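Local atomic coordinates of putative branched-chain amino acid transport system substrate-binding protein (Rhodopseudomonas palustris, PDB entry 4F8J), a protein that probably captures aromatic acids such as 4'-hydroxycinnamic acid, with which it is seen bound, as the substrate-binding component of an ABC-type transport system. Residues Ile219-Gly224 with Glu239-Ala244. Residues are numbered along the deposited sequence; the frame is centred on the assembly and turned at random.
With HC4 (4'-hydroxycinnamic acid), chain E.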
ATOM      1  N   ILE A 219     -14.016  -3.124  15.525  1.00 24.18           N
ATOM      2  CA  ILE A 219     -12.628  -2.762  15.212  1.00 24.12           C
ATOM      3  C   ILE A 219     -12.431  -2.631  13.722  1.00 24.08           C
ATOM      4  O   ILE A 219     -12.913  -3.487  12.920  1.00 24.06           O
ATOM      5  CB  ILE A 219     -11.593  -3.730  15.816  1.00 24.47           C
ATOM      6  CG1 ILE A 219     -11.770  -3.768  17.336  1.00 25.30           C
ATOM      7  CG2 ILE A 219     -10.155  -3.305  15.425  1.00 23.90           C
ATOM      8  CD1 ILE A 219     -10.975  -4.865  18.046  1.00 26.46           C
ATOM      9  N   TYR A 220     -11.804  -1.504  13.355  1.00 22.18           N
ATOM     10  CA  TYR A 220     -11.517  -1.163  11.969  1.00 21.79           C
ATOM     11  C   TYR A 220     -10.019  -1.113  11.731  1.00 22.76           C
ATOM     12  O   TYR A 220      -9.261  -0.551  12.527  1.00 22.02           O
ATOM     13  CB  TYR A 220     -12.152   0.198  11.639  1.00 21.65           C
ATOM     14  CG  TYR A 220     -13.664   0.185  11.578  1.00 21.79           C
ATOM     15  CD1 TYR A 220     -14.438   0.228  12.744  1.00 22.56           C
ATOM     16  CD2 TYR A 220     -14.334   0.125  10.364  1.00 21.91           C
ATOM     17  CE1 TYR A 220     -15.809   0.228  12.685  1.00 22.24           C
ATOM     18  CE2 TYR A 220     -15.718   0.117  10.307  1.00 21.94           C
ATOM     19  CZ  TYR A 220     -16.453   0.175  11.461  1.00 23.62           C
ATOM     20  OH  TYR A 220     -17.838   0.154  11.409  1.00 22.95           O
ATOM     21  N   GLN A 221      -9.640  -1.718  10.602  1.00 21.30           N
ATOM     22  CA  GLN A 221      -8.249  -1.883  10.172  1.00 20.99           C
ATOM     23  C   GLN A 221      -8.021  -1.202   8.846  1.00 20.85           C
ATOM     24  O   GLN A 221      -8.917  -1.179   7.967  1.00 20.58           O
ATOM     25  CB  GLN A 221      -7.833  -3.360  10.073  1.00 21.44           C
ATOM     26  CG  GLN A 221      -7.748  -4.097  11.394  1.00 21.61           C
ATOM     27  CD  GLN A 221      -6.472  -3.812  12.173  1.00 22.43           C
ATOM     28  OE1 GLN A 221      -5.504  -3.248  11.625  1.00 23.59           O
ATOM     29  NE2 GLN A 221      -6.407  -4.292  13.418  1.00 22.67           N
ATOM     30  N   THR A 222      -6.802  -0.656   8.709  1.00 20.93           N
ATOM     31  CA  THR A 222      -6.349  -0.028   7.469  1.00 20.40           C
ATOM     32  C   THR A 222      -5.882  -1.056   6.429  1.00 21.98           C
ATOM     33  O   THR A 222      -5.738  -2.263   6.705  1.00 22.31           O
ATOM     34  CB  THR A 222      -5.169   0.962   7.700  1.00 19.77           C
ATOM     35  OG1 THR A 222      -3.934   0.267   7.922  1.00 21.67           O
ATOM     36  CG2 THR A 222      -5.422   1.933   8.831  1.00 21.77           C
ATOM     37  N   HIS A 223      -5.654  -0.561   5.219  1.00 21.57           N
ATOM     38  CA  HIS A 223      -5.168  -1.415   4.131  1.00 21.33           C
ATOM     39  C   HIS A 223      -3.750  -1.903   4.319  1.00 21.28           C
ATOM     40  O   HIS A 223      -3.324  -2.864   3.694  1.00 21.44           O
ATOM     41  CB  HIS A 223      -5.395  -0.781   2.778  1.00 21.35           C
ATOM     42  CG  HIS A 223      -4.809   0.603   2.613  1.00 20.81           C
ATOM     43  ND1 HIS A 223      -4.818   1.567   3.591  1.00 20.31           N
ATOM     44  CD2 HIS A 223      -4.291   1.207   1.476  1.00 20.37           C
ATOM     45  CE1 HIS A 223      -4.281   2.701   3.085  1.00 20.99           C
ATOM     46  NE2 HIS A 223      -3.957   2.477   1.796  1.00 19.17           N
ATOM     47  N   GLY A 224      -3.044  -1.323   5.252  1.00 21.48           N
ATOM     48  CA  GLY A 224      -1.758  -1.867   5.679  1.00 23.39           C
ATOM     49  C   GLY A 224      -1.825  -3.263   6.303  1.00 22.98           C
ATOM     50  O   GLY A 224      -0.772  -3.901   6.480  1.00 25.68           O
ATOM     51  N   GLU A 239     -12.199 -11.987  14.114  1.00 27.94           N
ATOM     52  CA  GLU A 239     -13.593 -12.162  13.682  1.00 28.79           C
ATOM     53  C   GLU A 239     -14.333 -10.825  13.752  1.00 28.00           C
ATOM     54  O   GLU A 239     -14.217 -10.077  14.718  1.00 27.73           O
ATOM     55  CB  GLU A 239     -14.291 -13.252  14.496  1.00 31.31           C
ATOM     56  CG  GLU A 239     -13.695 -14.646  14.263  1.00 33.40           C
ATOM     57  CD  GLU A 239     -14.035 -15.231  12.880  1.00 35.43           C
ATOM     58  OE1 GLU A 239     -15.236 -15.411  12.566  1.00 38.76           O
ATOM     59  OE2 GLU A 239     -13.101 -15.536  12.128  1.00 34.75           O
ATOM     60  N   GLY A 240     -15.048 -10.503  12.675  1.00 27.70           N
ATOM     61  CA  GLY A 240     -15.895  -9.336  12.654  1.00 26.25           C
ATOM     62  C   GLY A 240     -15.211  -8.023  12.353  1.00 25.16           C
ATOM     63  O   GLY A 240     -15.883  -7.003  12.283  1.00 24.53           O
ATOM     64  N   VAL A 241     -13.896  -8.052  12.119  1.00 24.11           N
ATOM     65  CA  VAL A 241     -13.113  -6.840  11.826  1.00 23.39           C
ATOM     66  C   VAL A 241     -13.618  -6.250  10.545  1.00 24.09           C
ATOM     67  O   VAL A 241     -14.092  -6.988   9.669  1.00 24.86           O
ATOM     68  CB  VAL A 241     -11.592  -7.165  11.769  1.00 23.59           C
ATOM     69  CG1 VAL A 241     -11.212  -7.927  10.499  1.00 23.81           C
ATOM     70  CG2 VAL A 241     -10.740  -5.911  11.893  1.00 23.84           C
ATOM     71  N   LEU A 242     -13.528  -4.928  10.413  1.00 22.66           N
ATOM     72  CA  LEU A 242     -13.769  -4.285   9.123  1.00 22.76           C
ATOM     73  C   LEU A 242     -12.443  -3.770   8.654  1.00 23.49           C
ATOM     74  O   LEU A 242     -11.684  -3.120   9.428  1.00 22.89           O
ATOM     75  CB  LEU A 242     -14.782  -3.146   9.194  1.00 21.97           C
ATOM     76  CG  LEU A 242     -16.226  -3.444   9.621  1.00 22.69           C
ATOM     77  CD1 LEU A 242     -16.812  -4.655   8.856  1.00 24.76           C
ATOM     78  CD2 LEU A 242     -16.351  -3.699  11.119  1.00 24.37           C
HETATM   79  N   MSE A 243     -12.152  -4.025   7.384  0.50 21.59           N
HETATM   80  CA  MSE A 243     -10.825  -3.744   6.861  0.50 20.55           C
HETATM   81  C   MSE A 243     -10.921  -3.140   5.475  0.50 20.53           C
HETATM   82  O   MSE A 243     -11.579  -3.689   4.591  0.50 20.76           O
HETATM   83  CB  MSE A 243      -9.995  -5.019   6.841  0.50 19.02           C
HETATM   84  CG  MSE A 243      -8.541  -4.777   6.484  0.50 17.77           C
HETATM   85 SE   MSE A 243      -7.530  -6.383   6.256  0.50 15.87          SE
HETATM   86  CE  MSE A 243      -7.459  -6.973   8.131  0.50 16.33           C
ATOM     87  N   ALA A 244     -10.278  -1.998   5.296  1.00 21.70           N
ATOM     88  CA  ALA A 244     -10.134  -1.415   3.969  1.00 22.13           C
ATOM     89  C   ALA A 244      -9.135  -2.248   3.196  1.00 20.52           C
ATOM     90  O   ALA A 244      -8.122  -2.661   3.723  1.00 20.98           O
ATOM     91  CB  ALA A 244      -9.633   0.026   4.083  1.00 22.41           C
TER
HETATM   92  C1  HC4 E 404       3.340   1.693   6.675  1.00 21.60           C
HETATM   93  O1  HC4 E 404       3.978   2.755   6.736  1.00 22.58           O
HETATM   94  O2  HC4 E 404       3.630   0.704   7.406  1.00 25.10           O
HETATM   95  C2  HC4 E 404       2.206   1.481   5.734  1.00 22.50           C
HETATM   96  C3  HC4 E 404       2.207   0.368   5.001  1.00 21.09           C
HETATM   97  C1' HC4 E 404       1.234   0.111   3.895  1.00 20.40           C
HETATM   98  C2' HC4 E 404      -0.094   0.580   3.892  1.00 19.18           C
HETATM   99  C3' HC4 E 404      -0.911   0.354   2.794  1.00 20.48           C
HETATM  100  C4' HC4 E 404      -0.486  -0.343   1.679  1.00 19.69           C
HETATM  101  C5' HC4 E 404       0.821  -0.817   1.680  1.00 19.76           C
HETATM  102  C6' HC4 E 404       1.633  -0.577   2.774  1.00 19.86           C
HETATM  103  O4' HC4 E 404      -1.281  -0.602   0.589  1.00 20.14           O
HETATM  104  O   HOH W   1     -15.312  -5.652  14.678  1.00 25.39           O
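Y220 and L242 face each other as a parallel beta bridge, their side chains side by side on the same face of the sheet. Three backbone hydrogen bonds join the strands: L242 N to I219 O, Q221 N to L242 O at 2.7 Å, and A244 N to Q221 O. The packing is tight around the tyrosine. L242 CB lies 3.5 Å from Y220 CD2, and the leucine's branch carries CD2 over one face of the ring, 4.1 Å from its centroid and displaced toward the rim, a CH-pi contact. A flat ring suits this place because it offers a broad apolar surface to the leucine while its hydroxyl reaches H129 by a hydrogen bond. On the sheet face bearing Q221 and M243, V241 CG2 meets Q221 CG at 3.5 Å. The glutamine chain then bends at chi2 (-79°), leading its amide away from the strand pair to Q207 and the A203 carbonyl; aliphatic carbons line the strand. The selenomethionine M243 lays its CG beside Q221 CB. Contact is looser at the partly exposed start, where G240, with positive phi (82°), a conformation favoured by glycine, shares a water with I219 N; its carbonyl's bond to that water is weak. Toward the ligand, H223 CA approaches A244 O at 3.2 Å, and the imidazole, its NE2 hydrogen-bonded to Q117 O, turns away to lay a face against C3' of 4'-hydroxycinnamic acid. T222 OG1, also hydrogen-bonded to Y147 OH, accepts from G224 N in an ST turn, shaping this pocket-lining loop. Through helix 229-234 the strands form a beta-alpha-beta unit of a periplasmic binding protein lobe, set between strands 193-197 and 349-354, with helix 119-132 covering the Y220 face and helix 200-212 packing against I219 and V241.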